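Local coordinates for protein beta-agarase B (Zobellia galactanivorans, PDB 4ATF) that cleaves the beta-1,4-linkages of agarose in a random manner, keeping the anomeric configuration and giving mainly the tetramer, at residues 55-59 with 70-74; 81-87 with 292-297; 168-172 with 229-235. The protein carries 1 engineered substitution. One frame throughout, in Å; residues are numbered along the deposited sequence.

Contact 1: residues 55-59 with 70-74; sequences WDDFY and EWKRD. With GAL (beta-D-galactopyranose), chain E; AAL (3,6-anhydro-alpha-L-galactopyranose), chain B.
R73 and the neighbouring acids D56 and D57 show how one guanidinium nitrogen can serve two carboxylates. NH1 of R73 donates to D56 OD1 at 2.9 Å and to D57 OD1 at 2.8 Å, both acceptors lying close to the guanidinium plane. The approaches differ at the acids: D56 OD1 is met on its syn side, somewhat out of the carboxylate plane, whereas D57 OD1 is met nearly end-on, its side chain crossing that of R73 at about a right angle. D57 reaches this place because its CG sits between the backbone N and the carbonyl carbon (chi1 53°). A water bridges the outer atoms, donating to D56 OD2 and accepting from R73 NH2, while F58 CB lies over one face of the guanidinium, 3.8 Å from NH1. D57 OD2 also pairs with K47, and an asparagine here would probably leave K47 without this charged partner and R73 with D56 alone of the two acids.

Further along, the F58 ring presents its edge to the backbone, with CE1 3.3 Å from W71 O. Next to it, the W71 indole tucks CZ3 over one face of the Y59 ring, 3.4 Å from CG, the two planes inclined at 31°. Y59 is thus backed by W71, whose NE1 is held by T261 O, and it points its hydroxyl at the glycan, where OH donates to O2 of the chain E galactose at 2.8 Å with that oxygen at the ring edge.

D57 is the centre of an inverse gamma turn that leads from strand 55-56 to Y59, so a salt-bridge network secures the turn at one end and an aromatic pair supports a substrate-binding tyrosine at the other, in the agarose-binding cleft of this GH16 enzyme.

Contact 2: residues 81-87 with 292-297; sequences GELKMWA and NTFGVD. With NA (sodium ion), chain I.
L83 and V296 exchange two backbone hydrogen bonds, and with M85 and F294 they make up the tight side of an antiparallel strand pair. The V296 N to L83 O bond is short, 2.7 Å, and F294 N gives M85 O one of 2.9 Å, both nearly straight, whereas the return bond from M85 N is weak. The side chains of these four residues share the buried face. L83 CB rests 4.1 Å from V296 CB, and the sulfur of M85 comes to the edge of the F294 ring, 4.4 Å from CD2, over ground covered by I259.

The face carrying E82, K84, W86 and T293 is looser and partly exposed. K84 CB meets T293 CG2 at 4.0 Å before its extended chain leads away, and W86 CB touches T293 OG1, a hydroxyl bound to I289 O. Opposite K84, G295 has E82 OE1 3.6 Å from its CA; a side chain there would probably collide with that carboxylate as placed. Toward A87 the pairing slackens, its N reaching N292 O through a weak bond.

At the other end a sodium ion joins the start of one strand to the other, through G81 and D297. G81 O binds it at 2.2 Å, D297 contributes both its backbone O and OD1, and N37 O, E39 OE2 and a water complete six ligands. With CG anti to its backbone N (chi1 -175°), D297 offers OD1 to the metal and OD2 to R116. Oxygen ligands throughout, two of them carboxylate, suit a hard monovalent cation, whose charge probably offsets the crowding of G81 O and D297 OD1, two acceptors that would otherwise repel.

Contact 3: residues 168-172 with 229-235; sequences HHVFI and IDPKHFT. With GAL (beta-D-galactopyranose), chain C; AAL (3,6-anhydro-alpha-L-galactopyranose), chain B.
The F234 ring takes I172 CD1 over one face: CD1 stands 3.7 Å from the ring centroid, 24° off the ring normal, a CH-pi contact. At the rim of the same ring, close to its plane, comes V170 O, 3.5 Å from CD2. The side chains of I172 and F234 cross at about a right angle, so the end of the isoleucine reaches across the ring. In the conformer described, one of two modelled, the imidazole of H168 meets I229 O at its edge: NE2 donates at 2.9 Å, almost straight and on a carbonyl lone pair. I229 CD1 stands over one face of that ring.

V170, between H168 and I172 on the same face of the strand, packs against the loop. With CG1 anti to the carbonyl carbon (chi1 -69°), its two methyls part ways, CG1 going to T235 CG2 at 3.6 Å and CG2 to D230 OD1 and F234 CB. Just after helix 226-229, the backbone bond from H233 N to D230 O closes a type I turn, and the D230 side chain reaches past it. Its OD1 accepts from F234 N on the syn lone pair, and its OD2 takes two bonds from the same face of the carboxylate, from T235 N at 2.8 Å and from T235 OG1 at 2.6 Å. A water links F171 O to F234 O.

On the far side of the strand H169 binds substrate: O2 of the chain C galactose sits over the centre of its ring, 3.3 Å from NE2, and D178 holds ND1. F171, also of the glycan pocket, turns one face to O3 of the anhydrogalactose. The arrangement is a cleft strand of the concanavalin-type beta sandwich of GH16 enzymes: one side binds agarose, the other is backed by a turn-forming loop.

In the fold
The three contacts come from one GH16 domain but from different parts of it. Contact 1 closes first along the chain; contact 2 then joins the early strand 82-89 to the C-terminal strand 293-306, and contact 3 forms within the intervening sequence. The centres of contacts 1 and 2 are about 13 Å apart, and the two touch where D74 O packs 3.3 Å from W86 CH2. The centre of contact 3 lies about 28 Å from that of contact 1 and about 31 Å from that of contact 2, on the other side of the chain's centre from the latter. Contacts 1 and 3 approach the same anhydrogalactose, so they line one long agarose-binding cleft, while contact 2 unites distant strands and the sodium site.

Contact 1: residues 55-59 with 70-74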
loop_
_atom_site.group_PDB
_atom_site.type_symbol
_atom_site.label_atom_id
_atom_site.label_comp_id
_atom_site.label_asym_id
_atom_site.label_seq_id
_atom_site.Cartn_x
_atom_site.Cartn_y
_atom_site.Cartn_z
ATOM N N TRP A 55 -1.409 15.919 3.831
ATOM C CA TRP A 55 -2.136 14.705 4.130
ATOM C C TRP A 55 -3.449 14.969 4.865
ATOM O O TRP A 55 -3.558 15.924 5.643
ATOM C CB TRP A 55 -1.286 13.764 5.029
ATOM C CG TRP A 55 0.071 13.522 4.434
ATOM C CD1 TRP A 55 1.238 14.169 4.747
ATOM C CD2 TRP A 55 0.405 12.529 3.433
ATOM N NE1 TRP A 55 2.306 13.631 3.993
ATOM C CE2 TRP A 55 1.811 12.662 3.154
ATOM C CE3 TRP A 55 -0.345 11.561 2.732
ATOM C CZ2 TRP A 55 2.487 11.856 2.187
ATOM C CZ3 TRP A 55 0.324 10.738 1.768
ATOM C CH2 TRP A 55 1.748 10.906 1.512
ATOM N N ASP A 56 -4.399 14.052 4.691
ATOM C CA ASP A 56 -5.566 13.951 5.600
ATOM C C ASP A 56 -5.383 12.684 6.435
ATOM O O ASP A 56 -4.947 11.632 5.863
ATOM C CB ASP A 56 -6.846 13.804 4.754
ATOM C CG ASP A 56 -8.132 13.790 5.625
ATOM O OD1 ASP A 56 -8.123 14.235 6.802
ATOM O OD2 ASP A 56 -9.153 13.305 5.115
ATOM N N ASP A 57 -5.702 12.716 7.744
ATOM C CA ASP A 57 -5.377 11.527 8.573
ATOM C C ASP A 57 -6.549 10.545 8.627
ATOM O O ASP A 57 -6.863 9.947 9.675
ATOM C CB ASP A 57 -4.837 11.881 9.990
ATOM C CG ASP A 57 -5.774 12.860 10.792
ATOM O OD1 ASP A 57 -6.797 13.386 10.216
ATOM O OD2 ASP A 57 -5.465 13.111 12.014
ATOM N N PHE A 58 -7.146 10.301 7.445
ATOM C CA PHE A 58 -8.178 9.257 7.341
ATOM C C PHE A 58 -8.131 8.645 5.963
ATOM O O PHE A 58 -7.375 9.112 5.098
ATOM C CB PHE A 58 -9.600 9.799 7.667
ATOM C CG PHE A 58 -10.549 8.695 8.177
ATOM C CD1 PHE A 58 -10.378 8.159 9.443
ATOM C CD2 PHE A 58 -11.555 8.160 7.351
ATOM C CE1 PHE A 58 -11.200 7.107 9.961
ATOM C CE2 PHE A 58 -12.386 7.093 7.832
ATOM C CZ PHE A 58 -12.192 6.562 9.147
ATOM N N TYR A 59 -8.920 7.594 5.769
ATOM C CA TYR A 59 -9.217 7.054 4.426
ATOM C C TYR A 59 -9.971 8.094 3.575
ATOM O O TYR A 59 -10.377 9.105 4.086
ATOM C CB TYR A 59 -10.001 5.763 4.594
ATOM C CG TYR A 59 -10.364 5.038 3.310
ATOM C CD1 TYR A 59 -9.362 4.374 2.526
ATOM C CD2 TYR A 59 -11.719 4.884 2.940
ATOM C CE1 TYR A 59 -9.735 3.616 1.338
ATOM C CE2 TYR A 59 -12.079 4.154 1.747
ATOM C CZ TYR A 59 -11.086 3.538 0.978
ATOM O OH TYR A 59 -11.463 2.835 -0.170
ATOM N N GLU A 70 -10.760 -0.802 12.238
ATOM C CA GLU A 70 -11.605 0.405 12.412
ATOM C C GLU A 70 -10.642 1.589 12.429
ATOM O O GLU A 70 -9.977 1.839 13.461
ATOM C CB GLU A 70 -12.451 0.291 13.694
ATOM C CG GLU A 70 -13.230 1.633 13.922
ATOM C CD GLU A 70 -14.129 1.578 15.173
ATOM O OE1 GLU A 70 -15.254 1.020 15.056
ATOM O OE2 GLU A 70 -13.717 2.101 16.255
ATOM N N TRP A 71 -10.454 2.234 11.273
ATOM C CA TRP A 71 -9.471 3.295 11.206
ATOM C C TRP A 71 -9.838 4.452 12.127
ATOM O O TRP A 71 -11.019 4.783 12.282
ATOM C CB TRP A 71 -9.309 3.838 9.792
ATOM C CG TRP A 71 -8.571 2.827 8.879
ATOM C CD1 TRP A 71 -7.409 2.110 9.159
ATOM C CD2 TRP A 71 -8.935 2.488 7.554
ATOM N NE1 TRP A 71 -7.040 1.341 8.071
ATOM C CE2 TRP A 71 -7.981 1.533 7.076
ATOM C CE3 TRP A 71 -9.989 2.884 6.702
ATOM C CZ2 TRP A 71 -8.049 0.984 5.754
ATOM C CZ3 TRP A 71 -10.041 2.325 5.387
ATOM C CH2 TRP A 71 -9.090 1.385 4.952
ATOM N N LYS A 72 -8.812 5.132 12.651
ATOM C CA LYS A 72 -8.968 6.315 13.550
ATOM C C LYS A 72 -7.952 7.381 13.193
ATOM O O LYS A 72 -6.764 7.072 12.896
ATOM C CB LYS A 72 -8.753 5.858 15.014
ATOM C CG LYS A 72 -9.921 5.020 15.581
ATOM C CD LYS A 72 -11.219 5.915 15.801
ATOM C CE LYS A 72 -12.295 5.063 16.423
ATOM N NZ LYS A 72 -13.586 5.780 16.646
ATOM N N ARG A 73 -8.384 8.645 13.214
ATOM C CA ARG A 73 -7.481 9.790 12.972
ATOM C C ARG A 73 -6.324 9.784 13.968
ATOM O O ARG A 73 -5.218 10.073 13.598
ATOM C CB ARG A 73 -8.222 11.142 13.048
ATOM C CG ARG A 73 -9.148 11.319 11.842
ATOM C CD ARG A 73 -9.930 12.605 11.920
ATOM N NE ARG A 73 -10.921 12.712 10.825
ATOM C CZ ARG A 73 -10.643 13.012 9.570
ATOM N NH1 ARG A 73 -9.387 13.241 9.189
ATOM N NH2 ARG A 73 -11.649 13.085 8.675
ATOM N N ASP A 74 -6.599 9.426 15.220
ATOM C CA ASP A 74 -5.584 9.490 16.255
ATOM C C ASP A 74 -4.719 8.199 16.424
ATOM O O ASP A 74 -4.023 8.036 17.447
ATOM C CB ASP A 74 -6.257 9.908 17.570
ATOM C CG ASP A 74 -7.153 8.807 18.168
ATOM O OD1 ASP A 74 -7.343 7.723 17.572
ATOM O OD2 ASP A 74 -7.670 9.045 19.285
HETATM C C1 GAL E . -14.199 0.401 -0.255
HETATM C C2 GAL E . -15.005 1.641 -0.676
HETATM C C3 GAL E . -16.202 1.859 0.277
HETATM C C4 GAL E . -17.026 0.561 0.428
HETATM C C5 GAL E . -16.110 -0.630 0.778
HETATM C C6 GAL E . -17.036 -1.823 0.904
HETATM O O2 GAL E . -14.193 2.831 -0.782
HETATM O O3 GAL E . -17.041 2.822 -0.321
HETATM O O4 GAL E . -17.542 0.226 -0.850
HETATM O O5 GAL E . -15.056 -0.774 -0.227
HETATM O O6 GAL E . -16.142 -2.767 1.383
HETATM C C1 AAL B . -9.841 -2.371 -1.630
HETATM C C2 AAL B . -11.236 -3.049 -1.496
HETATM C C3 AAL B . -12.326 -1.991 -1.868
HETATM C C4 AAL B . -12.273 -0.704 -1.130
HETATM C C5 AAL B . -10.922 -0.172 -1.549
HETATM C C6 AAL B . -11.098 -0.292 -3.089
HETATM O O2 AAL B . -11.420 -3.489 -0.152
HETATM O O3 AAL B . -12.010 -1.435 -3.199
HETATM O O4 AAL B . -13.273 0.256 -1.322
HETATM O O5 AAL B . -9.799 -0.978 -1.098
HETATM O O HOH W 1 -11.554 13.200 5.890
#

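Contact 2: residues 81-87 with 292-297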
loop_
_atom_site.group_PDB
_atom_site.type_symbol
_atom_site.label_atom_id
_atom_site.label_comp_id
_atom_site.label_asym_id
_atom_site.label_seq_id
_atom_site.Cartn_x
_atom_site.Cartn_y
_atom_site.Cartn_z
ATOM N N GLY A 81 11.421 11.696 12.980
ATOM C CA GLY A 81 11.814 11.491 11.585
ATOM C C GLY A 81 10.976 10.537 10.742
ATOM O O GLY A 81 11.307 10.326 9.558
ATOM N N GLU A 82 9.904 9.959 11.315
ATOM C CA GLU A 82 9.075 9.009 10.572
ATOM C C GLU A 82 7.594 9.308 10.727
ATOM O O GLU A 82 7.164 9.711 11.785
ATOM C CB GLU A 82 9.270 7.558 11.111
ATOM C CG GLU A 82 10.660 7.065 11.091
ATOM C CD GLU A 82 10.824 5.767 11.829
ATOM O OE1 GLU A 82 9.897 4.918 11.950
ATOM O OE2 GLU A 82 11.927 5.590 12.276
ATOM N N LEU A 83 6.823 9.004 9.695
ATOM C CA LEU A 83 5.396 8.760 9.822
ATOM C C LEU A 83 5.256 7.425 10.545
ATOM O O LEU A 83 5.889 6.434 10.127
ATOM C CB LEU A 83 4.757 8.654 8.395
ATOM C CG LEU A 83 3.282 8.151 8.292
ATOM C CD1 LEU A 83 2.281 9.133 9.046
ATOM C CD2 LEU A 83 2.893 7.968 6.860
ATOM N N LYS A 84 4.454 7.406 11.616
ATOM C CA LYS A 84 4.150 6.191 12.352
ATOM C C LYS A 84 2.628 5.976 12.553
ATOM O O LYS A 84 1.873 6.919 12.585
ATOM C CB LYS A 84 4.877 6.204 13.685
ATOM C CG LYS A 84 6.432 6.267 13.526
ATOM C CD LYS A 84 7.005 6.328 14.910
ATOM C CE LYS A 84 8.485 6.718 14.892
ATOM N NZ LYS A 84 9.169 6.536 16.214
ATOM N N MET A 85 2.194 4.735 12.706
ATOM C CA MET A 85 0.795 4.370 12.728
ATOM C C MET A 85 0.811 3.114 13.618
ATOM O O MET A 85 1.638 2.214 13.375
ATOM C CB MET A 85 0.456 3.944 11.276
ATOM C CG MET A 85 -0.693 4.504 10.723
ATOM S SD MET A 85 -0.481 3.995 9.006
ATOM C CE MET A 85 0.197 5.580 8.491
ATOM N N TRP A 86 -0.067 2.994 14.608
ATOM C CA TRP A 86 -0.064 1.778 15.429
ATOM C C TRP A 86 -1.457 1.218 15.643
ATOM O O TRP A 86 -2.436 1.855 15.259
ATOM C CB TRP A 86 0.669 1.995 16.787
ATOM C CG TRP A 86 -0.064 2.661 17.926
ATOM C CD1 TRP A 86 -0.396 2.070 19.121
ATOM C CD2 TRP A 86 -0.456 4.040 18.044
ATOM N NE1 TRP A 86 -1.002 2.971 19.958
ATOM C CE2 TRP A 86 -1.063 4.191 19.335
ATOM C CE3 TRP A 86 -0.385 5.145 17.193
ATOM C CZ2 TRP A 86 -1.583 5.411 19.797
ATOM C CZ3 TRP A 86 -0.903 6.390 17.654
ATOM C CH2 TRP A 86 -1.478 6.504 18.955
ATOM N N ALA A 87 -1.556 0.056 16.284
ATOM C CA ALA A 87 -2.843 -0.654 16.407
ATOM C C ALA A 87 -3.238 -0.937 17.901
ATOM O O ALA A 87 -2.400 -1.418 18.656
ATOM C CB ALA A 87 -2.744 -2.007 15.647
ATOM N N ASN A 292 3.597 -3.607 16.530
ATOM C CA ASN A 292 2.427 -3.146 15.808
ATOM C C ASN A 292 2.468 -1.666 15.416
ATOM O O ASN A 292 1.437 -1.044 15.250
ATOM C CB ASN A 292 1.187 -3.439 16.661
ATOM C CG ASN A 292 1.038 -4.928 16.894
ATOM O OD1 ASN A 292 0.553 -5.623 16.017
ATOM N ND2 ASN A 292 1.500 -5.420 18.037
ATOM N N THR A 293 3.674 -1.152 15.186
ATOM C CA THR A 293 3.874 0.186 14.702
ATOM C C THR A 293 4.560 0.128 13.309
ATOM O O THR A 293 5.636 -0.439 13.165
ATOM C CB THR A 293 4.732 1.034 15.712
ATOM O OG1 THR A 293 4.050 1.069 16.965
ATOM C CG2 THR A 293 4.916 2.473 15.226
ATOM N N PHE A 294 3.914 0.718 12.315
ATOM C CA PHE A 294 4.393 0.765 10.933
ATOM C C PHE A 294 5.075 2.133 10.788
ATOM O O PHE A 294 4.482 3.163 11.175
ATOM C CB PHE A 294 3.178 0.619 9.997
ATOM C CG PHE A 294 3.523 0.674 8.522
ATOM C CD1 PHE A 294 4.750 0.145 8.033
ATOM C CD2 PHE A 294 2.646 1.277 7.632
ATOM C CE1 PHE A 294 5.079 0.218 6.642
ATOM C CE2 PHE A 294 2.922 1.325 6.252
ATOM C CZ PHE A 294 4.147 0.793 5.742
ATOM N N GLY A 295 6.329 2.146 10.320
ATOM C CA GLY A 295 7.113 3.404 10.225
ATOM C C GLY A 295 7.475 3.653 8.778
ATOM O O GLY A 295 7.874 2.705 8.054
ATOM N N VAL A 296 7.296 4.898 8.347
ATOM C CA VAL A 296 7.655 5.309 6.989
ATOM C C VAL A 296 8.632 6.460 7.144
ATOM O O VAL A 296 8.283 7.491 7.694
ATOM C CB VAL A 296 6.416 5.736 6.121
ATOM C CG1 VAL A 296 6.852 6.305 4.760
ATOM C CG2 VAL A 296 5.516 4.539 5.900
ATOM N N ASP A 297 9.880 6.271 6.718
ATOM C CA ASP A 297 10.903 7.326 6.815
ATOM C C ASP A 297 10.600 8.437 5.782
ATOM O O ASP A 297 10.674 9.636 6.099
ATOM C CB ASP A 297 12.301 6.690 6.579
ATOM C CG ASP A 297 13.460 7.678 6.765
ATOM O OD1 ASP A 297 13.240 8.794 7.276
ATOM O OD2 ASP A 297 14.611 7.335 6.386
HETATM NA NA NA I . 12.060 10.829 7.564
HETATM O O HOH W 2 14.180 11.779 6.977
#

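Contact 3: residues 168-172 with 229-235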
loop_
_atom_site.group_PDB
_atom_site.type_symbol
_atom_site.label_atom_id
_atom_site.label_comp_id
_atom_site.label_asym_id
_atom_site.label_seq_id
_atom_site.Cartn_x
_atom_site.Cartn_y
_atom_site.Cartn_z
ATOM N N HIS A 168 -1.892 -4.922 -8.410
ATOM C CA HIS A 168 -2.777 -3.841 -8.814
ATOM C C HIS A 168 -4.179 -4.464 -8.901
ATOM O O HIS A 168 -4.304 -5.714 -9.018
ATOM C CB HIS A 168 -2.315 -3.239 -10.177
ATOM C CG HIS A 168 -2.750 -4.047 -11.363
ATOM N ND1 HIS A 168 -2.045 -5.147 -11.815
ATOM C CD2 HIS A 168 -3.844 -3.945 -12.164
ATOM C CE1 HIS A 168 -2.667 -5.668 -12.862
ATOM N NE2 HIS A 168 -3.758 -4.957 -13.100
ATOM N N HIS A 169 -5.232 -3.639 -8.842
ATOM C CA HIS A 169 -6.613 -4.165 -8.908
ATOM C C HIS A 169 -7.410 -3.281 -9.831
ATOM O O HIS A 169 -7.169 -2.080 -9.863
ATOM C CB HIS A 169 -7.330 -4.141 -7.522
ATOM C CG HIS A 169 -6.729 -5.043 -6.494
ATOM N ND1 HIS A 169 -7.371 -6.172 -6.043
ATOM C CD2 HIS A 169 -5.562 -4.962 -5.785
ATOM C CE1 HIS A 169 -6.615 -6.781 -5.134
ATOM N NE2 HIS A 169 -5.509 -6.074 -4.962
ATOM N N VAL A 170 -8.387 -3.854 -10.521
ATOM C CA VAL A 170 -9.432 -3.062 -11.153
ATOM C C VAL A 170 -10.726 -3.598 -10.603
ATOM O O VAL A 170 -10.837 -4.827 -10.350
ATOM C CB VAL A 170 -9.332 -3.034 -12.707
ATOM C CG1 VAL A 170 -8.083 -2.219 -13.155
ATOM C CG2 VAL A 170 -9.319 -4.420 -13.301
ATOM N N PHE A 171 -11.698 -2.716 -10.351
ATOM C CA PHE A 171 -12.983 -3.166 -9.706
ATOM C C PHE A 171 -14.188 -2.781 -10.531
ATOM O O PHE A 171 -14.132 -1.791 -11.282
ATOM C CB PHE A 171 -13.199 -2.499 -8.328
ATOM C CG PHE A 171 -12.091 -2.743 -7.343
ATOM C CD1 PHE A 171 -12.082 -3.888 -6.525
ATOM C CD2 PHE A 171 -11.045 -1.820 -7.260
ATOM C CE1 PHE A 171 -10.975 -4.118 -5.638
ATOM C CE2 PHE A 171 -9.959 -1.998 -6.373
ATOM C CZ PHE A 171 -9.919 -3.152 -5.553
ATOM N N ILE A 172 -15.281 -3.548 -10.390
ATOM C CA ILE A 172 -16.589 -3.059 -10.772
ATOM C C ILE A 172 -17.249 -2.852 -9.396
ATOM O O ILE A 172 -17.134 -3.754 -8.532
ATOM C CB ILE A 172 -17.364 -4.072 -11.662
ATOM C CG1 ILE A 172 -16.651 -4.293 -13.010
ATOM C CG2 ILE A 172 -18.902 -3.642 -11.804
ATOM C CD1 ILE A 172 -17.166 -5.545 -13.769
ATOM N N ILE A 229 -3.124 -6.716 -17.234
ATOM C CA ILE A 229 -3.595 -5.511 -16.468
ATOM C C ILE A 229 -5.147 -5.540 -16.320
ATOM O O ILE A 229 -5.704 -5.298 -15.218
ATOM C CB ILE A 229 -3.170 -4.195 -17.185
ATOM C CG1 ILE A 229 -1.622 -4.038 -17.163
ATOM C CG2 ILE A 229 -3.864 -2.934 -16.559
ATOM C CD1 ILE A 229 -1.032 -3.407 -15.934
ATOM N N ASP A 230 -5.838 -5.899 -17.406
ATOM C CA ASP A 230 -7.329 -5.990 -17.386
ATOM C C ASP A 230 -7.939 -7.051 -18.363
ATOM O O ASP A 230 -8.683 -6.687 -19.265
ATOM C CB ASP A 230 -7.913 -4.631 -17.715
ATOM C CG ASP A 230 -9.463 -4.586 -17.518
ATOM O OD1 ASP A 230 -10.022 -5.398 -16.710
ATOM O OD2 ASP A 230 -10.115 -3.741 -18.185
ATOM N N PRO A 231 -7.614 -8.353 -18.202
ATOM C CA PRO A 231 -8.139 -9.373 -19.151
ATOM C C PRO A 231 -9.698 -9.521 -19.110
ATOM O O PRO A 231 -10.290 -9.970 -20.096
ATOM C CB PRO A 231 -7.451 -10.663 -18.667
ATOM C CG PRO A 231 -7.229 -10.411 -17.124
ATOM C CD PRO A 231 -6.818 -8.956 -17.104
ATOM N N LYS A 232 -10.346 -9.127 -18.004
ATOM C CA LYS A 232 -11.805 -9.287 -17.898
ATOM C C LYS A 232 -12.566 -8.038 -18.370
ATOM O O LYS A 232 -13.781 -7.963 -18.190
ATOM C CB LYS A 232 -12.197 -9.599 -16.438
ATOM C CG LYS A 232 -11.614 -10.851 -15.900
ATOM C CD LYS A 232 -12.191 -11.176 -14.459
ATOM C CE LYS A 232 -11.670 -12.411 -13.894
ATOM N NZ LYS A 232 -12.395 -12.841 -12.623
ATOM N N HIS A 233 -11.845 -7.041 -18.891
ATOM C CA HIS A 233 -12.435 -5.786 -19.425
ATOM C C HIS A 233 -13.262 -5.072 -18.310
ATOM O O HIS A 233 -14.320 -4.467 -18.584
ATOM C CB HIS A 233 -13.314 -5.996 -20.686
ATOM C CG HIS A 233 -12.589 -6.540 -21.891
ATOM N ND1 HIS A 233 -12.853 -6.093 -23.166
ATOM C CD2 HIS A 233 -11.630 -7.496 -22.017
ATOM C CE1 HIS A 233 -12.118 -6.769 -24.034
ATOM N NE2 HIS A 233 -11.358 -7.621 -23.361
ATOM N N PHE A 234 -12.770 -5.095 -17.070
ATOM C CA PHE A 234 -13.496 -4.333 -15.997
ATOM C C PHE A 234 -13.336 -2.837 -16.238
ATOM O O PHE A 234 -14.093 -2.029 -15.694
ATOM C CB PHE A 234 -12.944 -4.614 -14.606
ATOM C CG PHE A 234 -13.400 -5.908 -14.024
ATOM C CD1 PHE A 234 -14.210 -6.834 -14.783
ATOM C CD2 PHE A 234 -13.067 -6.223 -12.703
ATOM C CE1 PHE A 234 -14.639 -8.072 -14.186
ATOM C CE2 PHE A 234 -13.534 -7.478 -12.097
ATOM C CZ PHE A 234 -14.269 -8.371 -12.831
ATOM N N THR A 235 -12.336 -2.468 -17.043
ATOM C CA THR A 235 -12.155 -1.052 -17.352
ATOM C C THR A 235 -12.842 -0.554 -18.623
ATOM O O THR A 235 -12.561 0.575 -19.057
ATOM C CB THR A 235 -10.642 -0.624 -17.331
ATOM O OG1 THR A 235 -9.933 -1.140 -18.475
ATOM C CG2 THR A 235 -9.950 -1.027 -15.967
HETATM C C1 GAL C . -5.343 -3.945 -1.827
HETATM C C2 GAL C . -6.856 -4.006 -1.669
HETATM C C3 GAL C . -7.521 -2.778 -1.040
HETATM C C4 GAL C . -6.809 -2.545 0.308
HETATM C C5 GAL C . -5.270 -2.502 0.073
HETATM C C6 GAL C . -4.461 -2.161 1.337
HETATM O O2 GAL C . -7.331 -4.101 -2.981
HETATM O O3 GAL C . -8.898 -3.159 -0.873
HETATM O O4 GAL C . -7.113 -3.636 1.137
HETATM O O5 GAL C . -4.722 -3.651 -0.587
HETATM O O6 GAL C . -3.106 -2.093 0.887
HETATM C C1 AAL B . -9.841 -2.371 -1.630
HETATM C C2 AAL B . -11.236 -3.049 -1.496
HETATM C C3 AAL B . -12.326 -1.991 -1.868
HETATM C C4 AAL B . -12.273 -0.704 -1.130
HETATM C C5 AAL B . -10.922 -0.172 -1.549
HETATM C C6 AAL B . -11.098 -0.292 -3.089
HETATM O O2 AAL B . -11.420 -3.489 -0.152
HETATM O O3 AAL B . -12.010 -1.435 -3.199
HETATM O O4 AAL B . -13.273 0.256 -1.322
HETATM O O5 AAL B . -9.799 -0.978 -1.098
HETATM O O HOH W 3 -12.917 -0.493 -13.322
#